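Local coordinates for particle-associated lyase (PDB 4Y9V) that serves as the tailspike of Acinetobacter phage AP22, a lyase that binds and degrades the capsular polysaccharide of Acinetobacter baumannii, at the interface of chains A and B. Residues are numbered along the deposited sequence; one frame, centred on the assembly and turned at random. Chains: chain A/B, Particle-associated lyase.

Contact 1: the interface of chains A and B. Residues chain A 364, 390, 424; chain B 361, 387, 389, 420, 422.
B:Lys387 reaches across to A:Asn390 tip to tip, from strand 384-389 of one chain to a turn of the other. Its CB lies 3.8 Å from CG of B:Glu361, a neighbour on its own chain. The chain then bends at chi3 (71°), which turns CE toward the asparagine amide, 3.7 Å from A:Asn390 OD1. At the tip, the ammonium NZ donates to that amide oxygen OD1 of A:Asn390 at 2.8 Å. The approach is steep: NZ stands above the carbonyl plane, 66° out of it, with a C=O...N angle of 106°, so no lone pair is met head-on. NZ also pairs with water 2, which joins A:Asn364 OD1 to the carboxylate oxygen OE1 of B:Glu361. Water 3 spans from the same A:Asn364 OD1 to B:Glu361 OE2. The carboxylate is fixed from its own side by the hydroxyl OG1 of B:Thr389, which donates to B:Glu361 OE2 at 2.7 Å on the anti side. On the far side of the amide, A:Asn390 ND2 contacts water 1 at 3.0 Å, and this water is 2.7 Å from B:Asp422 OD2. The extended B:Lys420 ends with NZ 3.3 Å from the carbonyl O of A:Gly424. Lysine and carboxylate tips from adjacent strands thus meet asparagine turns partly through water, a hydrated seam that joins two pectin lyase-like, beta-helical subunits of the tailspike.

Contact 2: the interface of chains A and B. Residues chain A 581-583; chain B 605-607.
A:Glu581 meets B:Lys607 because its CG is anti to its own carbonyl carbon (chi1 -59°) and the rest of the chain is extended, carrying the carboxylate over the backbone of the partner. In B:Lys607, CG sits between the backbone N and the carbonyl carbon (chi1 80°), which lays CG 3.4 Å from A:Glu581 OE1. The two side chains cross at about a right angle. The carboxylate is met by backbone: the amide N of B:Lys607 donates to A:Glu581 OE1 at 2.8 Å, from the syn side and 34° out of the carboxylate plane. The second carboxylate oxygen, A:Glu581 OE2, rests 3.3 Å from CB of B:Lys606 and is linked through water 4 to the carbonyl O of B:Lys607. Both lysine ammonium groups point away, B:Lys607 NZ 5.6 Å from A:Glu581 OE1 and B:Lys606 NZ 6.7 Å from A:Glu581 OE2, though their charges may still act on the carboxylate at a distance. Alongside, the backbone N of A:Leu583 donates to B:Asn605 O at 2.8 Å. A:Pro582 follows a cis peptide bond, and its CA approaches the same B:Asn605 O to 3.3 Å. Both direct bonds use backbone groups of chain B, without its lysine and asparagine side-chain tips. The site joins two loops in the C-terminal Ig-like region, one leading into strand 586-594 of chain A and the other following strand 597-604 of chain B.

Contact 3: the interface of chains A and B. Residues chain A 493-496, 522, 547-548; chain B 490, 520, 623, 625.
The C-terminal carboxylate oxygen OXT of B:Ile625 is gripped by two donors of the other chain: the phenol OH of A:Tyr548 at 2.6 Å and the ammonium NZ of A:Lys547 at 2.8 Å. A:Lys547 is extended and lies beside B:Ile625, and its NZ also donates to A:Asn496 O. The phenol accepts from A:Asn496 N. The methyl CE of A:Met522 covers the centre of one ring face and A:Lys547 CG the rim of the other, which would restrict the ring's rotation. The other terminal oxygen, B:Ile625 O, is held within its own chain by B:Arg520, side-on through NE and NH2, both from the same face of its plane. B:Arg520 is extended from CG to NE (chi3 180°), which carries its end nitrogens across to A:Val494 O, NH2 at 2.9 Å and NH1 at 3.0 Å. That acceptor lies within 4° of the guanidinium plane, and NH2 approaches in the carbonyl plane. B:Arg520 CD lies over the centre of the B:Arg623 guanidinium, 3.5 Å above its plane, and A:Met522 SD sits at the edge of that group, nearest NH1. A:Asp493 OD1 faces B:Arg520 NH1 at 4.0 Å, a long salt bridge whose opposite charges may add to the attraction; the water between them is modelled in two alternative positions. Methyls A:Val495 CG2 and B:Ile490 CD1 meet tip to tip. The C-terminus of one subunit is thereby locked onto its neighbour near the start of strand 518-531.

Contact 4: the interface of chains A and B. Residues chain A 102, 214-215; chain B 95, 97, 210, 212.
A:Thr102 packs against B:Asn210 and B:Lys212 in this trimeric tailspike lyase, whose chains include a pectin lyase-like region. Van der Waals contacts come first. The methyl CG2, anti to the backbone N, faces the amide ND2 of B:Asn210 at 3.7 Å and, at about a right angle, the carboxylate OD2 of B:Asp95 at 3.8 Å. The hydroxyl OG1 lies 3.5 Å from CD of B:Lys212, whose chain bends at chi3 (69°) and carries NZ to within 4.1 Å of A:Tyr215 CD2. A:Tyr215 slides past B:Asn210 in the opposite direction, its ring and the amide plane 39° apart, and A:Thr102 CA covers the rim of one ring face.

In this patch the polar groups of the two chains stay too far apart to bond directly, and water takes the place of such bonds. Water 8 joins A:Thr102 OG1 to the backbone O of B:Asn210. Water 7 is 2.8 Å from the A:Thr102 backbone N, with 163° at the hydrogen, and is shared with B:Glu97 OE1 on its extended chain. Water 9 lies in the plane of the A:Tyr215 ring, 2.7 Å from the phenol OH, and connects it to B:Asn210 ND2.

Within chain B, a hydrogen bond braces the receiving surface: the backbone N of B:Asn210 donates to B:Asp95 OD1 at 2.9 Å, from above the carboxylate plane, which may help hold the aspartate beside the A:Thr102 methyl.

Contact 1: the interface of chains A and B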
loop_
_atom_site.group_PDB
_atom_site.type_symbol
_atom_site.label_atom_id
_atom_site.label_comp_id
_atom_site.label_asym_id
_atom_site.label_seq_id
_atom_site.Cartn_x
_atom_site.Cartn_y
_atom_site.Cartn_z
ATOM N N ASN A 364 -1.616 -4.126 6.211
ATOM C CA ASN A 364 -1.225 -5.284 5.410
ATOM C C ASN A 364 -0.194 -6.165 6.138
ATOM O O ASN A 364 0.613 -6.819 5.455
ATOM C CB ASN A 364 -0.696 -4.858 4.034
ATOM C CG ASN A 364 -1.733 -4.029 3.307
ATOM O OD1 ASN A 364 -2.838 -4.482 3.080
ATOM N ND2 ASN A 364 -1.338 -2.789 2.996
ATOM N N ASN A 390 -6.310 -3.595 6.981
ATOM C CA ASN A 390 -6.127 -4.808 6.188
ATOM C C ASN A 390 -5.048 -5.730 6.734
ATOM O O ASN A 390 -4.350 -6.399 5.950
ATOM C CB ASN A 390 -5.949 -4.496 4.722
ATOM C CG ASN A 390 -6.720 -5.458 3.870
ATOM O OD1 ASN A 390 -7.183 -6.496 4.321
ATOM N ND2 ASN A 390 -6.828 -5.129 2.609
ATOM N N GLY A 424 -9.445 -6.539 6.963
ATOM C CA GLY A 424 -8.525 -7.545 7.412
ATOM C C GLY A 424 -9.232 -8.829 7.829
ATOM O O GLY A 424 -10.423 -9.041 7.565
ATOM N N GLU B 361 -1.889 -12.152 -2.554
ATOM C CA GLU B 361 -2.572 -10.909 -2.932
ATOM C C GLU B 361 -1.983 -10.309 -4.193
ATOM O O GLU B 361 -0.765 -10.301 -4.387
ATOM C CB GLU B 361 -2.463 -9.897 -1.773
ATOM C CG GLU B 361 -3.155 -8.557 -2.004
ATOM C CD GLU B 361 -3.288 -7.708 -0.743
ATOM O OE1 GLU B 361 -2.428 -7.854 0.157
ATOM O OE2 GLU B 361 -4.220 -6.888 -0.684
ATOM N N LYS B 387 -6.593 -12.474 -2.211
ATOM C CA LYS B 387 -7.000 -11.080 -2.049
ATOM C C LYS B 387 -6.687 -10.284 -3.313
ATOM O O LYS B 387 -5.550 -10.289 -3.801
ATOM C CB LYS B 387 -6.262 -10.435 -0.874
ATOM C CG LYS B 387 -6.565 -11.030 0.478
ATOM C CD LYS B 387 -5.726 -10.509 1.623
ATOM C CE LYS B 387 -6.050 -9.137 1.989
ATOM N NZ LYS B 387 -5.605 -8.535 3.276
ATOM N N THR B 389 -7.080 -6.496 -4.255
ATOM C CA THR B 389 -7.381 -5.277 -3.543
ATOM C C THR B 389 -7.096 -4.077 -4.441
ATOM O O THR B 389 -5.933 -3.775 -4.745
ATOM C CB THR B 389 -6.580 -5.199 -2.251
ATOM O OG1 THR B 389 -6.711 -6.443 -1.579
ATOM C CG2 THR B 389 -7.068 -4.056 -1.375
ATOM N N LYS B 420 -11.354 -12.687 -2.020
ATOM C CA LYS B 420 -11.721 -11.395 -1.428
ATOM C C LYS B 420 -11.338 -10.278 -2.402
ATOM O O LYS B 420 -10.185 -9.882 -2.463
ATOM C CB LYS B 420 -11.063 -11.174 -0.066
ATOM C CG LYS B 420 -11.688 -10.092 0.787
ATOM C CD LYS B 420 -11.231 -10.093 2.265
ATOM C CE LYS B 420 -12.025 -9.135 3.099
ATOM N NZ LYS B 420 -11.562 -9.217 4.514
ATOM N N ASP B 422 -11.804 -6.581 -3.233
ATOM C CA ASP B 422 -12.113 -5.394 -2.439
ATOM C C ASP B 422 -11.692 -4.162 -3.225
ATOM O O ASP B 422 -10.503 -3.850 -3.310
ATOM C CB ASP B 422 -11.390 -5.482 -1.113
ATOM C CG ASP B 422 -11.579 -4.370 -0.161
ATOM O OD1 ASP B 422 -12.466 -3.535 -0.361
ATOM O OD2 ASP B 422 -10.772 -4.321 0.847
HETATM O O HOH W 1 -9.329 -6.533 1.585
HETATM O O HOH W 2 -3.101 -7.296 2.749
HETATM O O HOH W 3 -3.906 -4.453 0.490
#

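Contact 2: the interface of chains A and B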
loop_
_atom_site.group_PDB
_atom_site.type_symbol
_atom_site.label_atom_id
_atom_site.label_comp_id
_atom_site.label_asym_id
_atom_site.label_seq_id
_atom_site.Cartn_x
_atom_site.Cartn_y
_atom_site.Cartn_z
ATOM N N GLU A 581 -67.099 -4.209 3.599
ATOM C CA GLU A 581 -66.265 -3.190 4.171
ATOM C C GLU A 581 -66.594 -2.916 5.631
ATOM O O GLU A 581 -67.751 -3.154 6.035
ATOM C CB GLU A 581 -66.362 -1.833 3.463
ATOM C CG GLU A 581 -65.942 -2.039 1.954
ATOM C CD GLU A 581 -65.625 -0.711 1.290
ATOM O OE1 GLU A 581 -64.922 -0.782 0.270
ATOM O OE2 GLU A 581 -65.924 0.413 1.724
ATOM N N PRO A 582 -65.616 -2.516 6.466
ATOM C CA PRO A 582 -64.200 -2.331 6.138
ATOM C C PRO A 582 -63.557 -3.599 5.615
ATOM O O PRO A 582 -63.914 -4.721 5.988
ATOM C CB PRO A 582 -63.603 -1.974 7.519
ATOM C CG PRO A 582 -64.733 -1.842 8.449
ATOM C CD PRO A 582 -65.986 -2.257 7.867
ATOM N N LEU A 583 -62.568 -3.402 4.759
ATOM C CA LEU A 583 -61.719 -4.473 4.254
ATOM C C LEU A 583 -60.589 -4.715 5.261
ATOM O O LEU A 583 -59.996 -3.779 5.784
ATOM C CB LEU A 583 -61.123 -4.075 2.932
ATOM C CG LEU A 583 -62.155 -3.955 1.796
ATOM C CD1 LEU A 583 -61.722 -2.940 0.781
ATOM C CD2 LEU A 583 -62.486 -5.329 1.215
ATOM N N ASN B 605 -58.492 -0.064 3.456
ATOM C CA ASN B 605 -59.554 -0.539 4.350
ATOM C C ASN B 605 -60.941 -0.122 3.909
ATOM O O ASN B 605 -61.916 -0.693 4.391
ATOM C CB ASN B 605 -59.282 -0.133 5.813
ATOM C CG ASN B 605 -59.201 1.370 6.010
ATOM O OD1 ASN B 605 -58.769 2.117 5.133
ATOM N ND2 ASN B 605 -59.594 1.810 7.204
ATOM N N LYS B 606 -61.103 0.829 3.027
ATOM C CA LYS B 606 -62.424 1.046 2.406
ATOM C C LYS B 606 -62.057 1.616 1.034
ATOM O O LYS B 606 -61.145 2.429 0.845
ATOM C CB LYS B 606 -63.393 1.881 3.225
ATOM C CG LYS B 606 -62.928 3.278 3.471
ATOM C CD LYS B 606 -64.086 4.191 3.783
ATOM C CE LYS B 606 -63.828 5.450 4.535
ATOM N NZ LYS B 606 -65.079 6.167 4.981
ATOM N N LYS B 607 -62.840 1.141 0.071
ATOM C CA LYS B 607 -62.548 1.319 -1.326
ATOM C C LYS B 607 -62.502 2.811 -1.653
ATOM O O LYS B 607 -63.223 3.648 -1.097
ATOM C CB LYS B 607 -63.512 0.582 -2.243
ATOM C CG LYS B 607 -64.808 1.140 -2.540
ATOM C CD LYS B 607 -65.626 0.240 -3.470
ATOM C CE LYS B 607 -67.075 0.778 -3.492
ATOM N NZ LYS B 607 -67.848 -0.045 -4.429
HETATM O O HOH W 4 -65.772 3.182 0.246
#

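Contact 3: the interface of chains A and B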
loop_
_atom_site.group_PDB
_atom_site.type_symbol
_atom_site.label_atom_id
_atom_site.label_comp_id
_atom_site.label_asym_id
_atom_site.label_seq_id
_atom_site.Cartn_x
_atom_site.Cartn_y
_atom_site.Cartn_z
ATOM N N ASP A 493 -19.487 -2.591 9.436
ATOM C CA ASP A 493 -19.232 -3.537 8.346
ATOM C C ASP A 493 -18.166 -4.529 8.830
ATOM O O ASP A 493 -16.985 -4.363 8.580
ATOM C CB ASP A 493 -18.801 -2.839 7.083
ATOM C CG ASP A 493 -18.615 -3.755 5.892
ATOM O OD1 ASP A 493 -18.920 -4.988 5.982
ATOM O OD2 ASP A 493 -18.143 -3.217 4.838
ATOM N N VAL A 494 -18.650 -5.534 9.562
ATOM C CA VAL A 494 -17.844 -6.595 10.129
ATOM C C VAL A 494 -18.545 -7.916 9.790
ATOM O O VAL A 494 -19.758 -7.925 9.567
ATOM C CB VAL A 494 -17.676 -6.458 11.663
ATOM C CG1 VAL A 494 -17.050 -5.116 12.015
ATOM C CG2 VAL A 494 -18.981 -6.664 12.421
ATOM N N VAL A 495 -17.767 -9.006 9.823
ATOM C CA VAL A 495 -18.246 -10.337 9.493
ATOM C C VAL A 495 -17.789 -11.320 10.570
ATOM O O VAL A 495 -16.600 -11.575 10.712
ATOM C CB VAL A 495 -17.751 -10.775 8.087
ATOM C CG1 VAL A 495 -18.406 -12.102 7.713
ATOM C CG2 VAL A 495 -17.983 -9.701 7.025
ATOM N N ASN A 496 -18.698 -11.904 11.368
ATOM C CA ASN A 496 -18.373 -13.086 12.173
ATOM C C ASN A 496 -18.764 -14.303 11.326
ATOM O O ASN A 496 -19.938 -14.514 11.028
ATOM C CB ASN A 496 -19.114 -13.107 13.499
ATOM C CG ASN A 496 -18.416 -12.236 14.515
ATOM O OD1 ASN A 496 -17.416 -12.809 15.163
ATOM N ND2 ASN A 496 -18.735 -11.049 14.689
ATOM N N MET A 522 -23.941 -1.739 12.770
ATOM C CA MET A 522 -24.243 -2.474 11.545
ATOM C C MET A 522 -25.707 -2.876 11.453
ATOM O O MET A 522 -26.279 -3.440 12.383
ATOM C CB MET A 522 -23.354 -3.733 11.472
ATOM C CG MET A 522 -23.480 -4.445 10.131
ATOM S SD MET A 522 -22.219 -5.710 9.861
ATOM C CE MET A 522 -22.695 -6.925 11.099
ATOM N N LYS A 547 -28.143 -11.881 15.766
ATOM C CA LYS A 547 -26.776 -12.379 15.868
ATOM C C LYS A 547 -25.818 -11.358 16.431
ATOM O O LYS A 547 -24.942 -11.677 17.285
ATOM C CB LYS A 547 -26.320 -12.815 14.493
ATOM C CG LYS A 547 -24.831 -13.193 14.499
ATOM C CD LYS A 547 -24.431 -13.847 13.191
ATOM C CE LYS A 547 -22.965 -14.167 13.102
ATOM N NZ LYS A 547 -22.604 -14.703 11.781
ATOM N N TYR A 548 -25.904 -10.136 15.921
ATOM C CA TYR A 548 -25.076 -9.043 16.398
ATOM C C TYR A 548 -25.929 -8.198 17.332
ATOM O O TYR A 548 -27.031 -7.767 16.976
ATOM C CB TYR A 548 -24.528 -8.191 15.242
ATOM C CG TYR A 548 -23.732 -8.991 14.223
ATOM C CD1 TYR A 548 -22.363 -9.195 14.339
ATOM C CD2 TYR A 548 -24.363 -9.528 13.102
ATOM C CE1 TYR A 548 -21.662 -9.907 13.392
ATOM C CE2 TYR A 548 -23.659 -10.243 12.149
ATOM C CZ TYR A 548 -22.302 -10.445 12.289
ATOM O OH TYR A 548 -21.560 -11.151 11.361
ATOM N N ILE B 490 -20.482 -12.829 0.071
ATOM C CA ILE B 490 -20.877 -11.447 0.264
ATOM C C ILE B 490 -20.613 -10.696 -1.036
ATOM O O ILE B 490 -19.496 -10.738 -1.546
ATOM C CB ILE B 490 -20.060 -10.817 1.415
ATOM C CG1 ILE B 490 -20.405 -11.496 2.737
ATOM C CG2 ILE B 490 -20.233 -9.314 1.463
ATOM C CD1 ILE B 490 -19.458 -11.107 3.877
ATOM N N ARG B 520 -24.581 -12.118 2.001
ATOM C CA ARG B 520 -24.991 -10.729 2.047
ATOM C C ARG B 520 -25.038 -10.267 0.612
ATOM O O ARG B 520 -24.071 -10.448 -0.130
ATOM C CB ARG B 520 -24.053 -9.852 2.855
ATOM C CG ARG B 520 -23.948 -10.131 4.309
ATOM C CD ARG B 520 -22.948 -9.245 5.007
ATOM N NE ARG B 520 -22.880 -9.544 6.416
ATOM C CZ ARG B 520 -22.031 -9.006 7.297
ATOM N NH1 ARG B 520 -21.205 -8.124 6.890
ATOM N NH2 ARG B 520 -22.020 -9.414 8.547
ATOM N N ARG B 623 -29.235 -10.321 4.108
ATOM C CA ARG B 623 -28.217 -10.253 5.152
ATOM C C ARG B 623 -28.295 -11.477 6.053
ATOM O O ARG B 623 -29.031 -11.485 7.047
ATOM C CB ARG B 623 -28.351 -9.002 6.034
ATOM C CG ARG B 623 -28.296 -7.700 5.272
ATOM C CD ARG B 623 -26.960 -7.341 4.686
ATOM N NE ARG B 623 -25.960 -7.037 5.718
ATOM C CZ ARG B 623 -24.841 -6.356 5.537
ATOM N NH1 ARG B 623 -24.026 -6.121 6.546
ATOM N NH2 ARG B 623 -24.547 -5.884 4.358
ATOM N N ILE B 625 -25.504 -13.423 7.421
ATOM C CA ILE B 625 -24.347 -13.793 8.279
ATOM C C ILE B 625 -23.817 -12.518 8.894
ATOM O O ILE B 625 -24.096 -11.423 8.387
ATOM C CB ILE B 625 -23.291 -14.496 7.451
ATOM C CG1 ILE B 625 -22.201 -15.113 8.323
ATOM C CG2 ILE B 625 -22.743 -13.616 6.390
ATOM C CD1 ILE B 625 -21.244 -16.002 7.546
ATOM O OXT ILE B 625 -23.074 -12.658 9.917
HETATM O O HOH W 5 -21.204 -6.240 5.024
HETATM O O HOH W 6 -21.720 -5.809 4.658
#

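Contact 4: the interface of chains A and B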
loop_
_atom_site.group_PDB
_atom_site.type_symbol
_atom_site.label_atom_id
_atom_site.label_comp_id
_atom_site.label_asym_id
_atom_site.label_seq_id
_atom_site.Cartn_x
_atom_site.Cartn_y
_atom_site.Cartn_z
ATOM N N THR A 102 34.668 -8.840 1.958
ATOM C CA THR A 102 33.812 -9.761 2.689
ATOM C C THR A 102 34.666 -10.581 3.651
ATOM O O THR A 102 35.779 -11.006 3.293
ATOM C CB THR A 102 33.072 -10.662 1.692
ATOM O OG1 THR A 102 32.232 -9.801 0.899
ATOM C CG2 THR A 102 32.209 -11.711 2.396
ATOM N N ASN A 214 30.669 -0.150 2.519
ATOM C CA ASN A 214 30.044 -1.147 1.679
ATOM C C ASN A 214 29.535 -2.333 2.499
ATOM O O ASN A 214 28.494 -2.940 2.190
ATOM C CB ASN A 214 30.994 -1.637 0.590
ATOM C CG ASN A 214 32.226 -2.315 1.129
ATOM O OD1 ASN A 214 32.784 -1.910 2.142
ATOM N ND2 ASN A 214 32.682 -3.392 0.496
ATOM N N TYR A 215 30.290 -2.693 3.525
ATOM C CA TYR A 215 30.155 -3.935 4.281
ATOM C C TYR A 215 30.789 -3.666 5.630
ATOM O O TYR A 215 31.942 -3.218 5.672
ATOM C CB TYR A 215 30.928 -5.022 3.554
ATOM C CG TYR A 215 31.034 -6.373 4.212
ATOM C CD1 TYR A 215 32.026 -6.661 5.128
ATOM C CD2 TYR A 215 30.140 -7.382 3.873
ATOM C CE1 TYR A 215 32.119 -7.902 5.721
ATOM C CE2 TYR A 215 30.240 -8.634 4.436
ATOM C CZ TYR A 215 31.235 -8.907 5.361
ATOM O OH TYR A 215 31.447 -10.157 5.895
ATOM N N ASP B 95 32.688 -17.686 -0.508
ATOM C CA ASP B 95 32.452 -16.276 -0.719
ATOM C C ASP B 95 33.333 -15.745 -1.843
ATOM O O ASP B 95 34.506 -16.094 -1.929
ATOM C CB ASP B 95 32.713 -15.470 0.542
ATOM C CG ASP B 95 31.863 -15.877 1.714
ATOM O OD1 ASP B 95 30.807 -16.498 1.548
ATOM O OD2 ASP B 95 32.290 -15.488 2.865
ATOM N N GLU B 97 33.618 -12.021 -4.582
ATOM C CA GLU B 97 33.104 -10.732 -5.022
ATOM C C GLU B 97 33.735 -10.322 -6.349
ATOM O O GLU B 97 34.970 -10.277 -6.443
ATOM C CB GLU B 97 33.377 -9.659 -3.973
ATOM C CG GLU B 97 32.916 -8.269 -4.406
ATOM C CD GLU B 97 33.012 -7.175 -3.373
ATOM O OE1 GLU B 97 33.567 -7.421 -2.274
ATOM O OE2 GLU B 97 32.509 -6.046 -3.657
ATOM N N ASN B 210 28.230 -15.969 0.429
ATOM C CA ASN B 210 28.134 -14.543 0.163
ATOM C C ASN B 210 28.844 -14.230 -1.177
ATOM O O ASN B 210 30.051 -13.968 -1.209
ATOM C CB ASN B 210 28.696 -13.712 1.322
ATOM C CG ASN B 210 28.306 -12.247 1.198
ATOM O OD1 ASN B 210 27.781 -11.837 0.191
ATOM N ND2 ASN B 210 28.564 -11.452 2.231
ATOM N N LYS B 212 28.966 -11.853 -4.369
ATOM C CA LYS B 212 28.673 -10.432 -4.615
ATOM C C LYS B 212 29.160 -10.002 -5.975
ATOM O O LYS B 212 30.172 -10.493 -6.498
ATOM C CB LYS B 212 29.377 -9.544 -3.538
ATOM C CG LYS B 212 28.892 -9.904 -2.140
ATOM C CD LYS B 212 29.494 -8.927 -1.162
ATOM C CE LYS B 212 28.950 -7.501 -1.285
ATOM N NZ LYS B 212 29.476 -6.672 -0.116
HETATM O O HOH W 7 35.159 -9.117 -0.819
HETATM O O HOH W 8 31.795 -11.626 -1.140
HETATM O O HOH W 9 29.721 -12.064 4.988
#

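The four contacts follow one another along the A-B interface of the elongated subunits, nearly in a line: contact 4 to contact 1 about 38 Å between the centres of their C-alpha atoms, contact 1 to contact 3 about 18 Å, contact 3 to contact 2 about 41 Å, and 94 Å end to end from contact 4 to contact 2. They share no residue. Contact 4 is bridged by water, contact 1 mixes a direct bond with waters, and contacts 2 and 3 rest more on direct bonds. Repeated around the three copies of the assembly, the series would tie the subunits together along much of their length.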